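Local coordinates for solute-binding periplasmic protein of iron/siderophore ABC transporter (Yersinia pestis, PDB 6B2Y) that probably binds chelated iron in the periplasm and delivers it to an ABC transporter for uptake across the inner membrane, at residues Y196-K202 / N339-Q344; K202-T207 / Q354-L358. All coordinates share one frame; numbering follows the deposited sequence.

Overall arrangement
Both contacts lie along helix 186-207, which, as in related iron-siderophore binding proteins, probably forms the rigid helix that connects the two lobes. In contact 1 its residues 196-202 run beside the start of helix 340-350; in contact 2 its last turns, 202-207, meet the loop that leads on to helix 360-371. Their centres are about 10 Å apart, and K202 serves in both. They also touch directly: Q344 CG lies 3.8 Å from V203 CG2, and Q344 CD 3.9 Å from L358 CD1. A sodium ion lies about 10 Å from the V200 side chain and one about 10 Å from that of T207, too far for either residue to bind it. Contact 1 is the more buried.

Contact 1: Y196-K202 / N339-Q344; sequences YQDNVDK and NVLAIQ
Y196 and N339 meet through a short hydrogen bond at the N-terminal side of the contact, and N199 and Q344 make the polar link a turn further along. Y196 OH donates to N339 OD1 over 2.6 Å, in the carbonyl plane and on a lone pair, ring and amide standing 73° apart. With CG of Y196 opposite its backbone N (chi1 -178°), the long phenol can span the gap between helices whose short segments 196-202 and 340-344 have nearly parallel axes (11°) 9.5 Å apart.

Q344 uses both N-H groups of NE2: one gives a nearly straight bond to the backbone O of N199 (3.0 Å), the other a more bent one to OD1 of the same residue (3.1 Å). K202 NZ reaches N199 OD1 at 2.8 Å from the opposite face of the amide, so two donors grip OD1, while ND2 bonds to F195 O. The oxygen of the Q344 amide, OE1, bonds to T363 OG1 of helix 360-371.

Apolar packing fills the middle. V340, whose branched side chain is compact enough for the closest pairing of the backbones, sets CB 3.7 Å from Y196 CE2, and its CG2 lies 3.8 Å from V200 CG2. I343 CD1 extends beside V200 and the phenol oxygen.

Buried amides and a buried hydroxyl are thus paired across the interface, tying the helices together by directional bonds as well as shape.

Contact 2: K202-T207 / Q354-L358; sequences KVTDIT and QFADL
F355 pushes its ring against the final turns of helix 186-207, where I206 meets it from the opposite direction. I206 CD1 lies 3.5 Å from F355 CE1, and CB of I206 is near F355 CZ, the isoleucine meeting the ring's far end. CG1 of I206 lies opposite the carbonyl carbon (chi1 -70°) and the chain then extends (chi2 171°), carrying CD1 out to F355 CE1 and, at 3.4 Å, Q354 O. I206 CG2 touches the amide oxygen OE1 of Q354. A long branched residue suits this place: its arms cover both the ring and the preceding chain.

The ring edge faces backbone oxygens: K202 O is 3.6 Å from F355 CE1 and V203 O is 3.7 Å from F355 CZ, both in the ring plane, where slightly positive aromatic hydrogens suit them. V203 O also accepts from I206 N and T207 N. At the same edge T207 CG2 packs 4.0 Å from F355 CZ, its hydroxyl being bonded to Q245 O. L358 completes the apolar layer: CD2 lies 4.1 Å from V203 CG2, and CD1 meets the aliphatic CD of K202.

The loop is held by K348 of helix 340-350, whose NZ bonds to the backbone O of both F355 and L358. In that helix A347 packs on V203 and F355, and Q344 on V203 and L358. The loop thus joins helices 340-350 and 360-371 and lies against the C-terminal end of helix 186-207.

Contact 1: Y196-K202 / N339-Q344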
ATOM      1  N   TYR A 196      -9.778   0.169  11.503  1.00 19.57           N
ATOM      2  CA  TYR A 196      -8.550   0.889  11.200  1.00 19.38           C
ATOM      3  C   TYR A 196      -8.260   1.954  12.255  1.00 18.40           C
ATOM      4  O   TYR A 196      -7.145   2.034  12.787  1.00 18.92           O
ATOM      5  CB  TYR A 196      -8.698   1.514   9.816  1.00 16.87           C
ATOM      6  CG  TYR A 196      -7.512   2.274   9.282  1.00 19.25           C
ATOM      7  CD1 TYR A 196      -7.241   3.583   9.714  1.00 19.71           C
ATOM      8  CD2 TYR A 196      -6.698   1.719   8.304  1.00 15.92           C
ATOM      9  CE1 TYR A 196      -6.182   4.295   9.210  1.00 18.82           C
ATOM     10  CE2 TYR A 196      -5.634   2.421   7.796  1.00 20.08           C
ATOM     11  CZ  TYR A 196      -5.381   3.710   8.245  1.00 18.98           C
ATOM     12  OH  TYR A 196      -4.327   4.426   7.742  1.00 18.30           O
ATOM     13  N   GLN A 197      -9.257   2.790  12.565  1.00 20.47           N
ATOM     14  CA  GLN A 197      -9.029   3.864  13.524  1.00 19.01           C
ATOM     15  C   GLN A 197      -8.652   3.308  14.893  1.00 19.87           C
ATOM     16  O   GLN A 197      -7.754   3.839  15.554  1.00 22.10           O
ATOM     17  CB  GLN A 197     -10.263   4.756  13.633  1.00 21.08           C
ATOM     18  CG  GLN A 197      -9.970   6.030  14.419  1.00 22.58           C
ATOM     19  CD  GLN A 197      -9.046   6.976  13.663  1.00 27.61           C
ATOM     20  OE1 GLN A 197      -9.471   7.652  12.724  1.00 25.34           O
ATOM     21  NE2 GLN A 197      -7.773   7.003  14.047  1.00 24.89           N
ATOM     22  N   ASP A 198      -9.315   2.234  15.320  1.00 21.62           N
ATOM     23  CA  ASP A 198      -8.954   1.586  16.582  1.00 23.50           C
ATOM     24  C   ASP A 198      -7.501   1.144  16.574  1.00 22.70           C
ATOM     25  O   ASP A 198      -6.776   1.334  17.558  1.00 21.88           O
ATOM     26  CB  ASP A 198      -9.861   0.388  16.838  1.00 27.08           C
ATOM     27  CG  ASP A 198     -11.210   0.807  17.370  1.00 33.78           C
ATOM     28  OD1 ASP A 198     -11.367   2.017  17.629  1.00 40.44           O
ATOM     29  OD2 ASP A 198     -12.096  -0.059  17.529  1.00 41.38           O
ATOM     30  N   ASN A 199      -7.052   0.574  15.463  1.00 20.49           N
ATOM     31  CA  ASN A 199      -5.685   0.080  15.418  1.00 20.70           C
ATOM     32  C   ASN A 199      -4.651   1.166  15.173  1.00 23.10           C
ATOM     33  O   ASN A 199      -3.491   0.974  15.548  1.00 21.94           O
ATOM     34  CB  ASN A 199      -5.580  -1.045  14.388  1.00 20.77           C
ATOM     35  CG  ASN A 199      -6.007  -2.368  14.986  1.00 23.86           C
ATOM     36  OD1 ASN A 199      -5.277  -2.938  15.782  1.00 22.96           O
ATOM     37  ND2 ASN A 199      -7.221  -2.802  14.687  1.00 22.95           N
ATOM     38  N   VAL A 200      -5.027   2.311  14.594  1.00 20.85           N
ATOM     39  CA  VAL A 200      -4.097   3.432  14.585  1.00 20.46           C
ATOM     40  C   VAL A 200      -4.026   4.071  15.967  1.00 21.14           C
ATOM     41  O   VAL A 200      -2.959   4.517  16.398  1.00 21.88           O
ATOM     42  CB  VAL A 200      -4.491   4.455  13.499  1.00 22.78           C
ATOM     43  CG1 VAL A 200      -3.727   5.797  13.673  1.00 24.36           C
ATOM     44  CG2 VAL A 200      -4.271   3.867  12.113  1.00 20.44           C
ATOM     45  N   ASP A 201      -5.158   4.117  16.690  1.00 21.23           N
ATOM     46  CA  ASP A 201      -5.155   4.769  18.007  1.00 22.31           C
ATOM     47  C   ASP A 201      -4.287   4.007  19.009  1.00 24.08           C
ATOM     48  O   ASP A 201      -3.753   4.612  19.947  1.00 24.48           O
ATOM     49  CB  ASP A 201      -6.577   4.902  18.556  1.00 21.53           C
ATOM     50  CG  ASP A 201      -7.409   5.931  17.801  1.00 24.76           C
ATOM     51  OD1 ASP A 201      -6.866   6.635  16.916  1.00 26.00           O
ATOM     52  OD2 ASP A 201      -8.622   6.014  18.089  1.00 27.46           O
ATOM     53  N   LYS A 202      -4.141   2.688  18.832  1.00 23.22           N
ATOM     54  CA  LYS A 202      -3.196   1.917  19.642  1.00 21.60           C
ATOM     55  C   LYS A 202      -1.802   2.508  19.580  1.00 25.13           C
ATOM     56  O   LYS A 202      -1.046   2.446  20.561  1.00 28.26           O
ATOM     57  CB  LYS A 202      -3.134   0.466  19.164  1.00 22.68           C
ATOM     58  CG  LYS A 202      -4.362  -0.339  19.456  1.00 28.41           C
ATOM     59  CD  LYS A 202      -4.274  -1.698  18.783  1.00 29.58           C
ATOM     60  CE  LYS A 202      -5.532  -2.491  19.028  1.00 33.03           C
ATOM     61  NZ  LYS A 202      -5.450  -3.842  18.426  1.00 29.99           N
ATOM     62  N   ASN A 339      -2.621  -0.237   5.169  1.00 16.46           N
ATOM     63  CA  ASN A 339      -1.396   0.411   5.632  1.00 15.89           C
ATOM     64  C   ASN A 339      -1.312   0.557   7.145  1.00 17.73           C
ATOM     65  O   ASN A 339      -0.233   0.891   7.648  1.00 19.73           O
ATOM     66  CB  ASN A 339      -1.221   1.776   4.937  1.00 14.33           C
ATOM     67  CG  ASN A 339      -2.325   2.784   5.289  1.00 20.39           C
ATOM     68  OD1 ASN A 339      -2.733   2.894   6.440  1.00 17.72           O
ATOM     69  ND2 ASN A 339      -2.784   3.543   4.289  1.00 18.37           N
ATOM     70  N   VAL A 340      -2.409   0.340   7.883  1.00 16.21           N
ATOM     71  CA  VAL A 340      -2.312   0.369   9.344  1.00 18.84           C
ATOM     72  C   VAL A 340      -1.284  -0.652   9.824  1.00 20.29           C
ATOM     73  O   VAL A 340      -0.654  -0.469  10.877  1.00 18.83           O
ATOM     74  CB  VAL A 340      -3.698   0.157   9.994  1.00 18.61           C
ATOM     75  CG1 VAL A 340      -4.354  -1.137   9.533  1.00 20.61           C
ATOM     76  CG2 VAL A 340      -3.614   0.209  11.546  1.00 19.24           C
ATOM     77  N   LEU A 341      -1.077  -1.734   9.064  1.00 19.04           N
ATOM     78  CA  LEU A 341      -0.060  -2.698   9.469  1.00 19.38           C
ATOM     79  C   LEU A 341       1.338  -2.113   9.379  1.00 19.28           C
ATOM     80  O   LEU A 341       2.216  -2.470  10.176  1.00 19.01           O
ATOM     81  CB  LEU A 341      -0.162  -3.962   8.619  1.00 17.32           C
ATOM     82  CG  LEU A 341      -1.516  -4.656   8.750  1.00 20.72           C
ATOM     83  CD1 LEU A 341      -1.701  -5.700   7.651  1.00 19.88           C
ATOM     84  CD2 LEU A 341      -1.665  -5.281  10.115  1.00 22.99           C
ATOM     85  N   ALA A 342       1.578  -1.213   8.425  1.00 18.26           N
ATOM     86  CA  ALA A 342       2.873  -0.548   8.377  1.00 20.37           C
ATOM     87  C   ALA A 342       3.012   0.468   9.503  1.00 21.27           C
ATOM     88  O   ALA A 342       4.092   0.616  10.093  1.00 22.94           O
ATOM     89  CB  ALA A 342       3.069   0.131   7.019  1.00 22.17           C
ATOM     90  N   ILE A 343       1.935   1.192   9.815  1.00 19.22           N
ATOM     91  CA  ILE A 343       2.008   2.161  10.907  1.00 17.90           C
ATOM     92  C   ILE A 343       2.373   1.473  12.214  1.00 22.43           C
ATOM     93  O   ILE A 343       3.244   1.948  12.966  1.00 20.68           O
ATOM     94  CB  ILE A 343       0.685   2.926  11.025  1.00 17.76           C
ATOM     95  CG1 ILE A 343       0.461   3.788   9.777  1.00 19.09           C
ATOM     96  CG2 ILE A 343       0.672   3.771  12.284  1.00 22.14           C
ATOM     97  CD1 ILE A 343      -1.000   4.265   9.685  1.00 17.08           C
ATOM     98  N   GLN A 344       1.745   0.329  12.484  1.00 21.60           N
ATOM     99  CA  GLN A 344       2.014  -0.405  13.719  1.00 20.65           C
ATOM    100  C   GLN A 344       3.421  -0.983  13.716  1.00 23.74           C
ATOM    101  O   GLN A 344       4.110  -0.957  14.748  1.00 21.67           O
ATOM    102  CB  GLN A 344       0.982  -1.517  13.917  1.00 21.34           C
ATOM    103  CG  GLN A 344      -0.405  -1.035  14.305  1.00 20.00           C
ATOM    104  CD  GLN A 344      -1.314  -2.186  14.679  1.00 19.19           C
ATOM    105  OE1 GLN A 344      -0.979  -3.356  14.461  1.00 24.80           O
ATOM    106  NE2 GLN A 344      -2.458  -1.871  15.236  1.00 19.84           N
TER

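Contact 2: K202-T207 / Q354-L358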
ATOM      1  N   LYS A 202      -4.141   2.688  18.832  1.00 23.22           N
ATOM      2  CA  LYS A 202      -3.196   1.917  19.642  1.00 21.60           C
ATOM      3  C   LYS A 202      -1.802   2.508  19.580  1.00 25.13           C
ATOM      4  O   LYS A 202      -1.046   2.446  20.561  1.00 28.26           O
ATOM      5  CB  LYS A 202      -3.134   0.466  19.164  1.00 22.68           C
ATOM      6  CG  LYS A 202      -4.362  -0.339  19.456  1.00 28.41           C
ATOM      7  CD  LYS A 202      -4.274  -1.698  18.783  1.00 29.58           C
ATOM      8  CE  LYS A 202      -5.532  -2.491  19.028  1.00 33.03           C
ATOM      9  NZ  LYS A 202      -5.450  -3.842  18.426  1.00 29.99           N
ATOM     10  N   VAL A 203      -1.436   3.056  18.427  1.00 23.21           N
ATOM     11  CA  VAL A 203      -0.133   3.672  18.227  1.00 24.38           C
ATOM     12  C   VAL A 203      -0.127   5.114  18.704  1.00 26.69           C
ATOM     13  O   VAL A 203       0.772   5.523  19.442  1.00 23.53           O
ATOM     14  CB  VAL A 203       0.267   3.583  16.738  1.00 22.52           C
ATOM     15  CG1 VAL A 203       1.504   4.429  16.458  1.00 21.29           C
ATOM     16  CG2 VAL A 203       0.493   2.116  16.324  1.00 22.59           C
ATOM     17  N   THR A 204      -1.124   5.909  18.288  1.00 24.74           N
ATOM     18  CA  THR A 204      -1.086   7.331  18.608  1.00 24.71           C
ATOM     19  C   THR A 204      -1.376   7.606  20.074  1.00 27.57           C
ATOM     20  O   THR A 204      -0.944   8.651  20.577  1.00 25.44           O
ATOM     21  CB  THR A 204      -2.060   8.136  17.730  1.00 23.29           C
ATOM     22  OG1 THR A 204      -3.411   7.719  17.965  1.00 25.84           O
ATOM     23  CG2 THR A 204      -1.682   7.971  16.257  1.00 24.43           C
ATOM     24  N   ASP A 205      -2.099   6.714  20.758  1.00 25.19           N
ATOM     25  CA  ASP A 205      -2.255   6.844  22.209  1.00 29.44           C
ATOM     26  C   ASP A 205      -0.901   7.080  22.869  1.00 30.52           C
ATOM     27  O   ASP A 205      -0.788   7.868  23.819  1.00 31.42           O
ATOM     28  CB  ASP A 205      -2.906   5.583  22.801  1.00 31.98           C
ATOM     29  CG  ASP A 205      -4.445   5.552  22.671  1.00 34.17           C
ATOM     30  OD1 ASP A 205      -5.075   6.486  22.131  1.00 32.90           O
ATOM     31  OD2 ASP A 205      -5.029   4.548  23.133  1.00 38.07           O
ATOM     32  N   ILE A 206       0.136   6.412  22.365  1.00 25.67           N
ATOM     33  CA  ILE A 206       1.500   6.552  22.874  1.00 29.71           C
ATOM     34  C   ILE A 206       2.270   7.644  22.138  1.00 28.01           C
ATOM     35  O   ILE A 206       2.918   8.491  22.764  1.00 29.34           O
ATOM     36  CB  ILE A 206       2.241   5.194  22.782  1.00 28.62           C
ATOM     37  CG1 ILE A 206       1.671   4.205  23.797  1.00 30.98           C
ATOM     38  CG2 ILE A 206       3.734   5.392  22.990  1.00 29.32           C
ATOM     39  CD1 ILE A 206       2.187   2.784  23.645  1.00 36.33           C
ATOM     40  N   THR A 207       2.257   7.650  20.800  1.00 25.57           N
ATOM     41  CA  THR A 207       3.142   8.568  20.087  1.00 25.42           C
ATOM     42  C   THR A 207       2.665  10.022  20.095  1.00 29.24           C
ATOM     43  O   THR A 207       3.477  10.915  19.820  1.00 31.20           O
ATOM     44  CB  THR A 207       3.352   8.119  18.636  1.00 24.57           C
ATOM     45  OG1 THR A 207       2.083   8.066  17.977  1.00 24.44           O
ATOM     46  CG2 THR A 207       4.025   6.720  18.577  1.00 24.83           C
ATOM     47  N   GLN A 354       7.842   0.475  24.548  1.00 35.97           N
ATOM     48  CA  GLN A 354       6.490   0.984  24.733  1.00 34.48           C
ATOM     49  C   GLN A 354       5.451   0.191  23.955  1.00 32.68           C
ATOM     50  O   GLN A 354       4.267   0.230  24.309  1.00 33.36           O
ATOM     51  CB  GLN A 354       6.466   2.459  24.337  1.00 31.82           C
ATOM     52  CG  GLN A 354       7.784   3.152  24.672  1.00 35.93           C
ATOM     53  CD  GLN A 354       7.668   4.658  24.723  1.00 42.55           C
ATOM     54  OE1 GLN A 354       6.618   5.206  25.085  1.00 48.08           O
ATOM     55  NE2 GLN A 354       8.750   5.345  24.363  1.00 39.45           N
ATOM     56  N   PHE A 355       5.860  -0.550  22.928  1.00 34.11           N
ATOM     57  CA  PHE A 355       4.943  -1.332  22.110  1.00 32.29           C
ATOM     58  C   PHE A 355       5.226  -2.826  22.237  1.00 36.12           C
ATOM     59  O   PHE A 355       5.082  -3.587  21.277  1.00 34.56           O
ATOM     60  CB  PHE A 355       5.006  -0.890  20.650  1.00 30.16           C
ATOM     61  CG  PHE A 355       4.426   0.487  20.412  1.00 28.26           C
ATOM     62  CD1 PHE A 355       3.057   0.698  20.480  1.00 27.29           C
ATOM     63  CD2 PHE A 355       5.255   1.556  20.122  1.00 28.67           C
ATOM     64  CE1 PHE A 355       2.527   1.957  20.270  1.00 27.56           C
ATOM     65  CE2 PHE A 355       4.737   2.814  19.904  1.00 24.78           C
ATOM     66  CZ  PHE A 355       3.371   3.014  19.980  1.00 25.76           C
ATOM     67  N   ALA A 356       5.618  -3.275  23.435  1.00 37.58           N
ATOM     68  CA  ALA A 356       5.839  -4.704  23.641  1.00 36.55           C
ATOM     69  C   ALA A 356       4.537  -5.494  23.556  1.00 39.13           C
ATOM     70  O   ALA A 356       4.534  -6.640  23.094  1.00 41.78           O
ATOM     71  CB  ALA A 356       6.526  -4.937  24.988  1.00 39.76           C
ATOM     72  N   ASP A 357       3.424  -4.896  23.965  1.00 41.42           N
ATOM     73  CA  ASP A 357       2.127  -5.555  23.930  1.00 42.04           C
ATOM     74  C   ASP A 357       1.460  -5.506  22.556  1.00 41.28           C
ATOM     75  O   ASP A 357       0.415  -6.140  22.372  1.00 44.74           O
ATOM     76  CB  ASP A 357       1.205  -4.916  24.975  1.00 42.88           C
ATOM     77  CG  ASP A 357       1.063  -3.403  24.788  1.00 51.07           C
ATOM     78  OD1 ASP A 357      -0.090  -2.924  24.679  1.00 53.87           O
ATOM     79  OD2 ASP A 357       2.101  -2.696  24.745  1.00 48.68           O
ATOM     80  N   LEU A 358       2.030  -4.780  21.598  1.00 34.35           N
ATOM     81  CA  LEU A 358       1.431  -4.593  20.282  1.00 33.81           C
ATOM     82  C   LEU A 358       2.015  -5.604  19.306  1.00 28.99           C
ATOM     83  O   LEU A 358       3.236  -5.697  19.166  1.00 33.59           O
ATOM     84  CB  LEU A 358       1.673  -3.165  19.782  1.00 30.49           C
ATOM     85  CG  LEU A 358       1.179  -2.795  18.373  1.00 26.89           C
ATOM     86  CD1 LEU A 358      -0.313  -2.912  18.335  1.00 27.40           C
ATOM     87  CD2 LEU A 358       1.633  -1.399  17.984  1.00 29.33           C
TER